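PDB 5C0Q: beta-N-acetylhexosaminidase from Thermotoga neapolitana, which probably hydrolyses terminal non-reducing N-acetyl-D-hexosamine residues from N-acetyl-beta-D-hexosaminides, as a member of glycosyl hydrolase family 3. Local coordinates for residues R331-T336 with V445-T450. Sequence-based numbering, arbitrary orientation.
With ZN (zinc ion), chain N.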
ATOM      1  N   ARG B 331     -15.602  17.511   1.634  1.00 17.25           N
ATOM      2  CA  ARG B 331     -16.851  17.830   2.257  1.00 15.18           C
ATOM      3  C   ARG B 331     -16.694  18.212   3.744  1.00 17.22           C
ATOM      4  O   ARG B 331     -17.564  18.823   4.289  1.00 20.09           O
ATOM      5  CB  ARG B 331     -17.823  16.655   2.056  1.00 17.65           C
ATOM      6  CG  ARG B 331     -18.698  16.762   0.807  1.00 13.84           C
ATOM      7  CD  ARG B 331     -18.828  15.491   0.031  1.00 15.59           C
ATOM      8  NE  ARG B 331     -20.105  14.860   0.241  1.00 20.81           N
ATOM      9  CZ  ARG B 331     -20.909  14.327  -0.674  1.00 18.25           C
ATOM     10  NH1 ARG B 331     -20.591  14.287  -1.936  1.00 19.98           N
ATOM     11  NH2 ARG B 331     -22.054  13.810  -0.286  1.00 18.64           N
ATOM     12  N   ALA B 332     -15.578  17.862   4.373  1.00 19.48           N
ATOM     13  CA  ALA B 332     -15.331  18.160   5.766  1.00 15.72           C
ATOM     14  C   ALA B 332     -14.711  19.527   5.966  1.00 19.08           C
ATOM     15  O   ALA B 332     -14.273  19.859   7.066  1.00 23.37           O
ATOM     16  CB  ALA B 332     -14.439  17.130   6.374  1.00 13.46           C
ATOM     17  N   ILE B 333     -14.710  20.345   4.932  1.00 19.30           N
ATOM     18  CA  ILE B 333     -14.105  21.651   5.040  1.00 23.45           C
ATOM     19  C   ILE B 333     -15.162  22.730   5.243  1.00 25.96           C
ATOM     20  O   ILE B 333     -16.119  22.813   4.496  1.00 28.61           O
ATOM     21  CB  ILE B 333     -13.237  21.924   3.813  1.00 25.06           C
ATOM     22  CG1 ILE B 333     -11.911  21.204   4.041  1.00 19.69           C
ATOM     23  CG2 ILE B 333     -12.975  23.410   3.641  1.00 22.19           C
ATOM     24  CD1 ILE B 333     -11.224  20.961   2.901  1.00 21.33           C
ATOM     25  N   GLU B 334     -15.016  23.480   6.334  1.00 27.43           N
ATOM     26  CA  GLU B 334     -15.866  24.629   6.646  1.00 28.39           C
ATOM     27  C   GLU B 334     -14.976  25.897   6.487  1.00 30.19           C
ATOM     28  O   GLU B 334     -13.801  25.925   6.872  1.00 27.94           O
ATOM     29  CB  GLU B 334     -16.469  24.556   8.071  1.00 23.73           C
ATOM     30  CG  GLU B 334     -16.920  23.169   8.629  1.00 26.42           C
ATOM     31  CD  GLU B 334     -17.392  23.192  10.143  1.00 41.07           C
ATOM     32  OE1 GLU B 334     -17.480  22.127  10.797  1.00 38.78           O
ATOM     33  OE2 GLU B 334     -17.552  24.271  10.749  1.00 45.49           O
ATOM     34  N   CYS B 335     -15.489  26.924   5.853  1.00 30.47           N
ATOM     35  CA  CYS B 335     -14.705  28.134   5.746  1.00 31.31           C
ATOM     36  C   CYS B 335     -15.548  29.381   5.956  1.00 33.41           C
ATOM     37  O   CYS B 335     -16.732  29.381   5.675  1.00 39.43           O
ATOM     38  CB  CYS B 335     -14.008  28.168   4.406  1.00 36.17           C
ATOM     39  SG  CYS B 335     -15.186  28.294   3.152  1.00 45.18           S
ATOM     40  N   THR B 336     -14.939  30.454   6.436  1.00 33.20           N
ATOM     41  CA  THR B 336     -15.617  31.753   6.422  1.00 33.68           C
ATOM     42  C   THR B 336     -15.478  32.398   5.045  1.00 37.51           C
ATOM     43  O   THR B 336     -14.826  31.861   4.166  1.00 38.82           O
ATOM     44  CB  THR B 336     -15.084  32.723   7.509  1.00 32.17           C
ATOM     45  OG1 THR B 336     -13.680  32.969   7.323  1.00 32.45           O
ATOM     46  CG2 THR B 336     -15.322  32.158   8.897  1.00 28.49           C
ATOM     47  N   VAL B 445     -10.591  28.717   8.228  1.00 23.83           N
ATOM     48  CA  VAL B 445     -10.839  27.465   7.541  1.00 23.20           C
ATOM     49  C   VAL B 445     -10.698  26.331   8.531  1.00 23.72           C
ATOM     50  O   VAL B 445      -9.686  26.249   9.209  1.00 22.87           O
ATOM     51  CB  VAL B 445      -9.833  27.237   6.370  1.00 22.41           C
ATOM     52  CG1 VAL B 445      -9.961  25.825   5.790  1.00 19.59           C
ATOM     53  CG2 VAL B 445     -10.006  28.270   5.323  1.00 21.43           C
ATOM     54  N   ILE B 446     -11.709  25.475   8.643  1.00 22.88           N
ATOM     55  CA  ILE B 446     -11.578  24.281   9.464  1.00 23.71           C
ATOM     56  C   ILE B 446     -11.501  23.056   8.567  1.00 22.05           C
ATOM     57  O   ILE B 446     -12.364  22.840   7.742  1.00 23.26           O
ATOM     58  CB  ILE B 446     -12.736  24.126  10.452  1.00 26.33           C
ATOM     59  CG1 ILE B 446     -12.842  25.378  11.328  1.00 24.53           C
ATOM     60  CG2 ILE B 446     -12.568  22.843  11.277  1.00 22.23           C
ATOM     61  CD1 ILE B 446     -14.101  25.471  12.065  1.00 26.42           C
ATOM     62  N   THR B 447     -10.457  22.268   8.723  1.00 19.52           N
ATOM     63  CA  THR B 447     -10.247  21.110   7.884  1.00 20.65           C
ATOM     64  C   THR B 447     -10.683  19.827   8.521  1.00 21.30           C
ATOM     65  O   THR B 447     -10.952  18.869   7.833  1.00 22.73           O
ATOM     66  CB  THR B 447      -8.794  20.940   7.515  1.00 20.37           C
ATOM     67  OG1 THR B 447      -8.020  21.050   8.712  1.00 25.42           O
ATOM     68  CG2 THR B 447      -8.366  21.982   6.528  1.00 21.62           C
ATOM     69  N   HIS B 448     -10.661  19.796   9.843  1.00 22.63           N
ATOM     70  CA  HIS B 448     -10.961  18.601  10.612  1.00 22.80           C
ATOM     71  C   HIS B 448      -9.923  17.520  10.401  1.00 19.72           C
ATOM     72  O   HIS B 448     -10.159  16.381  10.757  1.00 23.67           O
ATOM     73  CB  HIS B 448     -12.349  18.034  10.280  1.00 20.09           C
ATOM     74  CG  HIS B 448     -13.472  18.990  10.509  1.00 18.65           C
ATOM     75  ND1 HIS B 448     -14.125  19.630   9.480  1.00 21.61           N
ATOM     76  CD2 HIS B 448     -14.043  19.432  11.651  1.00 18.61           C
ATOM     77  CE1 HIS B 448     -15.068  20.404   9.980  1.00 23.65           C
ATOM     78  NE2 HIS B 448     -15.044  20.297  11.293  1.00 23.02           N
ATOM     79  N   SER B 449      -8.774  17.885   9.836  1.00 21.42           N
ATOM     80  CA  SER B 449      -7.719  16.920   9.544  1.00 19.95           C
ATOM     81  C   SER B 449      -6.373  17.560   9.248  1.00 19.52           C
ATOM     82  O   SER B 449      -6.306  18.640   8.726  1.00 20.46           O
ATOM     83  CB  SER B 449      -8.143  16.063   8.353  1.00 17.72           C
ATOM     84  OG  SER B 449      -7.162  15.126   8.014  1.00 22.55           O
ATOM     85  N   THR B 450      -5.299  16.871   9.580  1.00 17.50           N
ATOM     86  CA  THR B 450      -3.970  17.307   9.197  1.00 19.40           C
ATOM     87  C   THR B 450      -3.476  16.718   7.856  1.00 22.78           C
ATOM     88  O   THR B 450      -2.380  17.019   7.417  1.00 25.38           O
ATOM     89  CB  THR B 450      -2.954  16.935  10.257  1.00 20.60           C
ATOM     90  OG1 THR B 450      -2.985  15.519  10.431  1.00 20.67           O
ATOM     91  CG2 THR B 450      -3.288  17.591  11.576  1.00 22.18           C
TER
HETATM   92 ZN    ZN N1010     -16.562  21.224  12.827  1.00 48.28          ZN
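Glu334 and Ile446 form an antiparallel hydrogen-bonded pair that attaches the short strand 334-335, the outermost strand of the mixed sheet within this chain, to strand 443-446. Two backbone bonds fasten the pair, Glu334 N to Ile446 O (3.1 Å) and Ile446 N to Glu334 O (2.8 Å). The face bearing these two side chains holds the tight part of the contact, a zinc site at the subunit interface. With CG anti to the carbonyl carbon (chi1 -38°) and the chain extended beyond it, Glu334 sets OE1 beside the His448 ring at 3.1 Å from CE1, its carboxylate turned 48° from the ring plane. Ile446 CG2 lies over the centre of one ring face, 3.5 Å above its plane. The face carrying Cys335 and Val445 is looser: Cys335 CB meets Val445 CG2 at 4.1 Å, where Cys335 is partly exposed and its SG is disulfide-bonded to Cys466. Just before the strand, Ile333 packs beside Val445 and leans on helix 452-463. Past the end of helix 324-331, the Ala332 carbonyl meets the imidazole edge, though the modelled 2.4 Å between His448 ND1 and Ala332 O is too short for its length to be trusted. The zinc ion is bound by His448 NE2, by Lys86 of the second subunit and by Glu334 OE1, the last at 2.4 Å.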